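Local coordinates for protein VP5 (Halorubrum pleomorphic virus 2, PDB 6QGI) that is a viral envelope protein that probably mediates fusion of the virus membrane with that of its haloarchaeal host cell, at residues L40-Q43 with V44-A48; A93-D96 with A97-E101; V390-A394 with G395-A399. All coordinates share one frame; numbering follows the deposited sequence.

Contact 1: residues L40-Q43 with V44-A48; sequences LKQQ and VYQTA
Leu40 and Val44, one turn apart near the start of helix 37-60, form a local contact within the helix, and the pairs Gln42 with Gln46 and Gln43 with Thr47 repeat its four-residue spacing. The frame is the ordinary run of backbone bonds, from Val44 N to Leu40 O (2.8 Å) through Thr47 N to Gln43 O. On the buried side, Leu40 holds CG anti to its own nitrogen (chi1 -180°), which brings CD1 obliquely toward the next turn, 3.9 Å from Val44 CG2. That same methyl of Val44 lies close over the Leu40 carbonyl oxygen, with CG2 3.1 Å from O.

The glutamine pair illustrates contact between long polar chains. Their terminal amides are almost parallel, with planes 8° apart, yet the touching is done elsewhere: Gln46 NE2 rests 3.4 Å from the CG methylene of Gln42. The amide of Gln46 thus covers the aliphatic stem of its partner, while its nitrogen stays 3.8 Å from Gln42 OE1. Thr47 turns its hydroxyl beside its own nitrogen (chi1 -63°), and OG1 consequently reaches back to Gln43 O at 2.7 Å. Whether its proton goes there is unsettled, because Asp29 O also pairs with this hydroxyl, which thus links helix 37-60 to the chain at Asp29, ahead of the helix.

Beyond the stretch, Leu40, Val44 and Thr47 face helix 91-133, meeting Thr130, Ile127 and Glu123, whereas Tyr45 leans on Tyr215 and Leu220 of two strands. The arrangement exemplifies an amphipathic helix: residues spaced three and four apart line a largely apolar, buried stripe against a neighbouring helix, and glutamines occupy a more exposed flank.

Contact 2: residues A93-D96 with A97-E101; sequences AVLD and AATTE
Thr99 and Leu95 touch across one turn of helix 91-133, and two consecutive threonines make this stretch instructive, since they adopt different rotamers on the same helical backbone. In Thr99, chi1 of 57° sets OG1 between its backbone nitrogen and carbonyl carbon. From there the hydroxyl faces two carbonyl oxygens of the preceding turn: OG1 is 2.9 Å from Asp96 O and 3.1 Å from Leu95 O. It has a single proton to offer, and the choice between the two acceptors remains open. The same torsion sends the CG2 methyl back along the helix, where it meets Leu95 CD1 at 3.8 Å.

Thr100 takes the other course, its hydroxyl beside the backbone nitrogen and anti to the carbonyl carbon (chi1 -62°). Thr100 OG1 now donates to Asp96 O at 2.7 Å, while Thr100 N bonds to that oxygen as well, at 3.0 Å. The two donors arrive from opposite faces of the carbonyl plane, so one acceptor is gripped twice by one residue. Leu95 O accepts Thr99 N at 2.8 Å, with Thr99 OG1 as a possible second donor.

The remaining side chains are mostly small. Ala97 CB packs against Ala93 O at 3.4 Å. Two helices lie alongside: Ala93, Val94 and Ala97 touch Glu84 of helix 66-86, and Val94, Leu95 and Ala98 rest on Val250, Ser247 and Ile246 of helix 225-253.

Contact 3: residues V390-A394 with G395-A399; sequences VAVDA and GNWTA. With NAG (2-acetamido-2-deoxy-beta-D-glucopyranose), chain B.
Trp397 keeps CG beside its own nitrogen (chi1 -75°), which turns the indole back toward Val392, and Val392, with CG1 anti to its backbone nitrogen (chi1 -179°), presents that methyl to the ring. CG1 of Val392 then sits over one face of the indole, 3.7 Å from the centroid of the five-membered part, in a CH-pi contact. At the ring's edge, near its plane, lies Ala394 CA. Trp397 also uses its N-H: NE1 bonds to Val392 O at 3.2 Å, with the donor standing 64° out of the carbonyl plane rather than on a lone pair. One residue thus supplies both an apolar cover and a hydrogen-bond acceptor for the indole, which Val368, Leu370 and Leu382 help to bury.

The chain bends sharply through Ala394 and Gly395, with backbone angles close to those of a type I turn, closed by Asn396 N to Asp393 O (2.9 Å). A weak bond from Trp397 N to Ala394 O follows directly.

On the outer side the turn presents Asn396, whose ND2 is joined covalently to C1 of an N-acetylglucosamine. A water accepts from both Asn396 ND2 (3.0 Å) and Asp393 N (2.9 Å), bridging the linkage to the end of the strand. The sugar's O3 gives Asp393 OD2 a weak bond of 3.3 Å, and its acetyl methyl C8 lies 3.6 Å from Asp393 CB. Thr398 completes the Asn-X-Thr sequon and bonds through OG1 to Tyr406 O. This is an N-glycosylation site on a beta-turn between strands 389-393 and 398-399, with the sequon's middle residue, Trp397, buried against Val392 and its other apolar neighbours.

How the contacts relate
Contacts 1 and 2 are both short stretches of helix within the N-terminal envelope-protein family region, yet they lie on opposite sides of the chain's centre, with their own centres 48 Å apart. Helix 91-133 connects them: its early part carries contact 2, and Ile127 and Thr130, farther along, receive the side chains of contact 1. Contact 3 belongs to the beta-rich part and alone bears the glycan. Its centre is 24 Å from that of contact 1 and 59 Å from that of contact 2; the nearest atoms are about 10 Å and about 45 Å apart. Contacts 2 and 3 also lie on opposite sides of the chain's centre, and the sugar is remote from residues 93-101.

Contact 1: residues L40-Q43 with V44-A48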
loop_
_atom_site.group_PDB
_atom_site.type_symbol
_atom_site.label_atom_id
_atom_site.label_comp_id
_atom_site.label_asym_id
_atom_site.label_seq_id
_atom_site.Cartn_x
_atom_site.Cartn_y
_atom_site.Cartn_z
ATOM N N LEU A 40 -27.791 -3.150 3.030
ATOM C CA LEU A 40 -27.012 -4.155 2.296
ATOM C C LEU A 40 -26.257 -3.501 1.142
ATOM O O LEU A 40 -25.072 -3.754 0.982
ATOM C CB LEU A 40 -27.882 -5.321 1.785
ATOM C CG LEU A 40 -27.140 -6.429 1.012
ATOM C CD1 LEU A 40 -26.103 -7.117 1.878
ATOM C CD2 LEU A 40 -28.102 -7.432 0.432
ATOM N N LYS A 41 -26.930 -2.631 0.382
ATOM C CA LYS A 41 -26.356 -1.895 -0.741
ATOM C C LYS A 41 -25.181 -1.022 -0.266
ATOM O O LYS A 41 -24.141 -0.962 -0.931
ATOM C CB LYS A 41 -27.439 -1.044 -1.424
ATOM C CG LYS A 41 -28.565 -1.872 -2.043
ATOM C CD LYS A 41 -29.408 -1.091 -3.043
ATOM C CE LYS A 41 -30.637 -0.477 -2.423
ATOM N NZ LYS A 41 -31.398 0.326 -3.412
ATOM N N GLN A 42 -25.350 -0.399 0.914
ATOM C CA GLN A 42 -24.384 0.452 1.595
ATOM C C GLN A 42 -23.181 -0.366 2.066
ATOM O O GLN A 42 -22.038 0.020 1.809
ATOM C CB GLN A 42 -25.068 1.156 2.783
ATOM C CG GLN A 42 -24.124 1.938 3.685
ATOM C CD GLN A 42 -24.787 3.100 4.373
ATOM O OE1 GLN A 42 -24.466 4.260 4.101
ATOM N NE2 GLN A 42 -25.713 2.823 5.287
ATOM N N GLN A 43 -23.445 -1.481 2.769
ATOM C CA GLN A 43 -22.424 -2.363 3.328
ATOM C C GLN A 43 -21.662 -3.120 2.246
ATOM O O GLN A 43 -20.479 -3.382 2.451
ATOM C CB GLN A 43 -23.024 -3.326 4.350
ATOM C CG GLN A 43 -23.282 -2.651 5.689
ATOM C CD GLN A 43 -23.578 -3.602 6.816
ATOM O OE1 GLN A 43 -23.120 -4.748 6.858
ATOM N NE2 GLN A 43 -24.338 -3.129 7.775
ATOM N N VAL A 44 -22.309 -3.457 1.105
ATOM C CA VAL A 44 -21.649 -4.107 -0.043
ATOM C C VAL A 44 -20.645 -3.093 -0.635
ATOM O O VAL A 44 -19.509 -3.457 -0.944
ATOM C CB VAL A 44 -22.668 -4.629 -1.107
ATOM C CG1 VAL A 44 -21.996 -4.921 -2.451
ATOM C CG2 VAL A 44 -23.411 -5.862 -0.604
ATOM N N TYR A 45 -21.065 -1.815 -0.738
ATOM C CA TYR A 45 -20.250 -0.716 -1.248
ATOM C C TYR A 45 -19.070 -0.471 -0.323
ATOM O O TYR A 45 -17.953 -0.299 -0.809
ATOM C CB TYR A 45 -21.102 0.562 -1.420
ATOM C CG TYR A 45 -20.346 1.747 -1.995
ATOM C CD1 TYR A 45 -20.130 1.862 -3.367
ATOM C CD2 TYR A 45 -19.844 2.749 -1.170
ATOM C CE1 TYR A 45 -19.438 2.946 -3.900
ATOM C CE2 TYR A 45 -19.155 3.841 -1.692
ATOM C CZ TYR A 45 -18.954 3.934 -3.058
ATOM O OH TYR A 45 -18.267 5.000 -3.576
ATOM N N GLN A 46 -19.313 -0.484 1.000
ATOM C CA GLN A 46 -18.295 -0.285 2.032
ATOM C C GLN A 46 -17.303 -1.457 2.055
ATOM O O GLN A 46 -16.099 -1.218 2.163
ATOM C CB GLN A 46 -18.948 -0.074 3.404
ATOM C CG GLN A 46 -19.397 1.374 3.605
ATOM C CD GLN A 46 -20.601 1.569 4.505
ATOM O OE1 GLN A 46 -21.223 0.619 5.009
ATOM N NE2 GLN A 46 -20.961 2.828 4.719
ATOM N N THR A 47 -17.800 -2.706 1.904
ATOM C CA THR A 47 -16.975 -3.919 1.861
ATOM C C THR A 47 -16.037 -3.880 0.631
ATOM O O THR A 47 -14.858 -4.234 0.751
ATOM C CB THR A 47 -17.865 -5.177 1.883
ATOM O OG1 THR A 47 -18.595 -5.214 3.118
ATOM C CG2 THR A 47 -17.074 -6.460 1.745
ATOM N N ALA A 48 -16.554 -3.430 -0.531
ATOM C CA ALA A 48 -15.773 -3.333 -1.766
ATOM C C ALA A 48 -14.779 -2.170 -1.723
ATOM O O ALA A 48 -13.707 -2.284 -2.307
ATOM C CB ALA A 48 -16.695 -3.182 -2.959
#

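Contact 2: residues A93-D96 with A97-E101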
loop_
_atom_site.group_PDB
_atom_site.type_symbol
_atom_site.label_atom_id
_atom_site.label_comp_id
_atom_site.label_asym_id
_atom_site.label_seq_id
_atom_site.Cartn_x
_atom_site.Cartn_y
_atom_site.Cartn_z
ATOM N N ALA A 93 25.681 -28.074 -6.994
ATOM C CA ALA A 93 25.234 -27.912 -5.604
ATOM C C ALA A 93 25.171 -26.434 -5.179
ATOM O O ALA A 93 24.268 -26.067 -4.430
ATOM C CB ALA A 93 26.155 -28.678 -4.671
ATOM N N VAL A 94 26.123 -25.600 -5.656
ATOM C CA VAL A 94 26.212 -24.160 -5.369
ATOM C C VAL A 94 25.005 -23.450 -6.009
ATOM O O VAL A 94 24.338 -22.647 -5.348
ATOM C CB VAL A 94 27.570 -23.561 -5.852
ATOM C CG1 VAL A 94 27.583 -22.040 -5.749
ATOM C CG2 VAL A 94 28.750 -24.157 -5.085
ATOM N N LEU A 95 24.719 -23.771 -7.284
ATOM C CA LEU A 95 23.599 -23.210 -8.032
ATOM C C LEU A 95 22.255 -23.704 -7.474
ATOM O O LEU A 95 21.342 -22.893 -7.342
ATOM C CB LEU A 95 23.733 -23.547 -9.527
ATOM C CG LEU A 95 22.664 -23.038 -10.505
ATOM C CD1 LEU A 95 22.353 -21.551 -10.303
ATOM C CD2 LEU A 95 23.137 -23.222 -11.909
ATOM N N ASP A 96 22.142 -25.007 -7.123
ATOM C CA ASP A 96 20.916 -25.589 -6.564
ATOM C C ASP A 96 20.524 -24.902 -5.257
ATOM O O ASP A 96 19.344 -24.610 -5.062
ATOM C CB ASP A 96 21.061 -27.106 -6.347
ATOM C CG ASP A 96 21.042 -27.937 -7.623
ATOM O OD1 ASP A 96 20.236 -27.620 -8.534
ATOM O OD2 ASP A 96 21.819 -28.919 -7.705
ATOM N N ALA A 97 21.519 -24.613 -4.388
ATOM C CA ALA A 97 21.331 -23.933 -3.106
ATOM C C ALA A 97 20.875 -22.500 -3.323
ATOM O O ALA A 97 20.031 -22.003 -2.578
ATOM C CB ALA A 97 22.620 -23.952 -2.311
ATOM N N ALA A 98 21.424 -21.847 -4.357
ATOM C CA ALA A 98 21.077 -20.482 -4.731
ATOM C C ALA A 98 19.647 -20.415 -5.273
ATOM O O ALA A 98 18.877 -19.583 -4.798
ATOM C CB ALA A 98 22.061 -19.957 -5.762
ATOM N N THR A 99 19.282 -21.311 -6.225
ATOM C CA THR A 99 17.952 -21.361 -6.859
ATOM C C THR A 99 16.841 -21.683 -5.855
ATOM O O THR A 99 15.756 -21.107 -5.959
ATOM C CB THR A 99 17.910 -22.362 -8.022
ATOM O OG1 THR A 99 18.297 -23.653 -7.555
ATOM C CG2 THR A 99 18.771 -21.938 -9.200
ATOM N N THR A 100 17.114 -22.582 -4.885
ATOM C CA THR A 100 16.176 -22.985 -3.834
ATOM C C THR A 100 15.799 -21.763 -3.003
ATOM O O THR A 100 14.629 -21.617 -2.656
ATOM C CB THR A 100 16.774 -24.123 -2.988
ATOM O OG1 THR A 100 16.988 -25.239 -3.847
ATOM C CG2 THR A 100 15.875 -24.553 -1.835
ATOM N N GLU A 101 16.768 -20.869 -2.732
ATOM C CA GLU A 101 16.535 -19.637 -1.984
ATOM C C GLU A 101 15.696 -18.661 -2.804
ATOM O O GLU A 101 14.847 -17.982 -2.229
ATOM C CB GLU A 101 17.853 -18.993 -1.545
ATOM C CG GLU A 101 18.554 -19.766 -0.438
ATOM C CD GLU A 101 17.802 -19.889 0.873
ATOM O OE1 GLU A 101 17.689 -18.873 1.596
ATOM O OE2 GLU A 101 17.326 -21.007 1.176
#

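Contact 3: residues V390-A394 with G395-A399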
loop_
_atom_site.group_PDB
_atom_site.type_symbol
_atom_site.label_atom_id
_atom_site.label_comp_id
_atom_site.label_asym_id
_atom_site.label_seq_id
_atom_site.Cartn_x
_atom_site.Cartn_y
_atom_site.Cartn_z
ATOM N N VAL A 390 -12.815 26.048 20.422
ATOM C CA VAL A 390 -13.352 24.736 20.801
ATOM C C VAL A 390 -12.980 23.681 19.734
ATOM O O VAL A 390 -13.198 23.901 18.540
ATOM C CB VAL A 390 -14.890 24.758 21.062
ATOM C CG1 VAL A 390 -15.407 23.371 21.443
ATOM C CG2 VAL A 390 -15.272 25.777 22.136
ATOM N N ALA A 391 -12.433 22.535 20.186
ATOM C CA ALA A 391 -12.054 21.402 19.343
ATOM C C ALA A 391 -13.067 20.263 19.504
ATOM O O ALA A 391 -13.430 19.915 20.632
ATOM C CB ALA A 391 -10.653 20.925 19.699
ATOM N N VAL A 392 -13.556 19.720 18.377
ATOM C CA VAL A 392 -14.539 18.630 18.351
ATOM C C VAL A 392 -13.967 17.477 17.519
ATOM O O VAL A 392 -13.603 17.687 16.362
ATOM C CB VAL A 392 -15.930 19.088 17.819
ATOM C CG1 VAL A 392 -16.935 17.936 17.816
ATOM C CG2 VAL A 392 -16.475 20.273 18.613
ATOM N N ASP A 393 -13.901 16.266 18.106
ATOM C CA ASP A 393 -13.385 15.064 17.445
ATOM C C ASP A 393 -14.323 14.614 16.325
ATOM O O ASP A 393 -15.535 14.832 16.412
ATOM C CB ASP A 393 -13.172 13.931 18.460
ATOM C CG ASP A 393 -12.340 14.302 19.679
ATOM O OD1 ASP A 393 -11.440 15.164 19.549
ATOM O OD2 ASP A 393 -12.582 13.727 20.758
ATOM N N ALA A 394 -13.746 14.000 15.268
ATOM C CA ALA A 394 -14.406 13.525 14.045
ATOM C C ALA A 394 -15.641 12.654 14.305
ATOM O O ALA A 394 -16.629 12.778 13.579
ATOM C CB ALA A 394 -13.415 12.757 13.189
ATOM N N GLY A 395 -15.562 11.784 15.313
ATOM C CA GLY A 395 -16.647 10.891 15.700
ATOM C C GLY A 395 -17.776 11.583 16.427
ATOM O O GLY A 395 -18.880 11.041 16.503
ATOM N N ASN A 396 -17.517 12.790 16.958
ATOM C CA ASN A 396 -18.525 13.552 17.693
ATOM C C ASN A 396 -19.293 14.520 16.774
ATOM O O ASN A 396 -20.200 15.210 17.236
ATOM C CB ASN A 396 -17.914 14.231 18.914
ATOM C CG ASN A 396 -17.744 13.237 20.043
ATOM O OD1 ASN A 396 -18.600 12.358 20.249
ATOM N ND2 ASN A 396 -16.652 13.331 20.794
ATOM N N TRP A 397 -18.974 14.508 15.464
ATOM C CA TRP A 397 -19.695 15.284 14.456
ATOM C C TRP A 397 -20.821 14.408 13.918
ATOM O O TRP A 397 -20.574 13.252 13.551
ATOM C CB TRP A 397 -18.764 15.763 13.335
ATOM C CG TRP A 397 -17.887 16.907 13.742
ATOM C CD1 TRP A 397 -16.591 16.840 14.161
ATOM C CD2 TRP A 397 -18.258 18.290 13.800
ATOM N NE1 TRP A 397 -16.122 18.099 14.456
ATOM C CE2 TRP A 397 -17.132 19.007 14.264
ATOM C CE3 TRP A 397 -19.435 18.998 13.495
ATOM C CZ2 TRP A 397 -17.145 20.398 14.426
ATOM C CZ3 TRP A 397 -19.453 20.373 13.676
ATOM C CH2 TRP A 397 -18.316 21.060 14.130
ATOM N N THR A 398 -22.061 14.922 13.926
ATOM C CA THR A 398 -23.224 14.153 13.479
ATOM C C THR A 398 -23.578 14.526 12.049
ATOM O O THR A 398 -23.693 15.705 11.713
ATOM C CB THR A 398 -24.417 14.318 14.437
ATOM O OG1 THR A 398 -24.666 15.697 14.626
ATOM C CG2 THR A 398 -24.164 13.701 15.792
ATOM N N ALA A 399 -23.762 13.507 11.218
ATOM C CA ALA A 399 -24.092 13.654 9.813
ATOM C C ALA A 399 -25.588 13.685 9.565
ATOM O O ALA A 399 -26.366 13.054 10.282
ATOM C CB ALA A 399 -23.484 12.509 9.021
HETATM C C1 NAG B . -16.371 12.409 21.857
HETATM C C2 NAG B . -14.872 12.163 21.982
HETATM C C3 NAG B . -14.409 11.610 23.338
HETATM C C4 NAG B . -15.204 12.231 24.484
HETATM C C5 NAG B . -16.699 12.101 24.206
HETATM C C6 NAG B . -17.578 12.606 25.329
HETATM C C7 NAG B . -15.032 10.843 19.830
HETATM C C8 NAG B . -14.211 10.448 18.635
HETATM N N2 NAG B . -14.331 11.346 20.890
HETATM O O3 NAG B . -13.029 11.909 23.513
HETATM O O4 NAG B . -14.866 11.584 25.708
HETATM O O5 NAG B . -17.026 12.871 23.041
HETATM O O6 NAG B . -18.944 12.280 25.100
HETATM O O7 NAG B . -16.246 10.697 19.840
HETATM O O HOH W 1 -15.083 15.925 20.695
#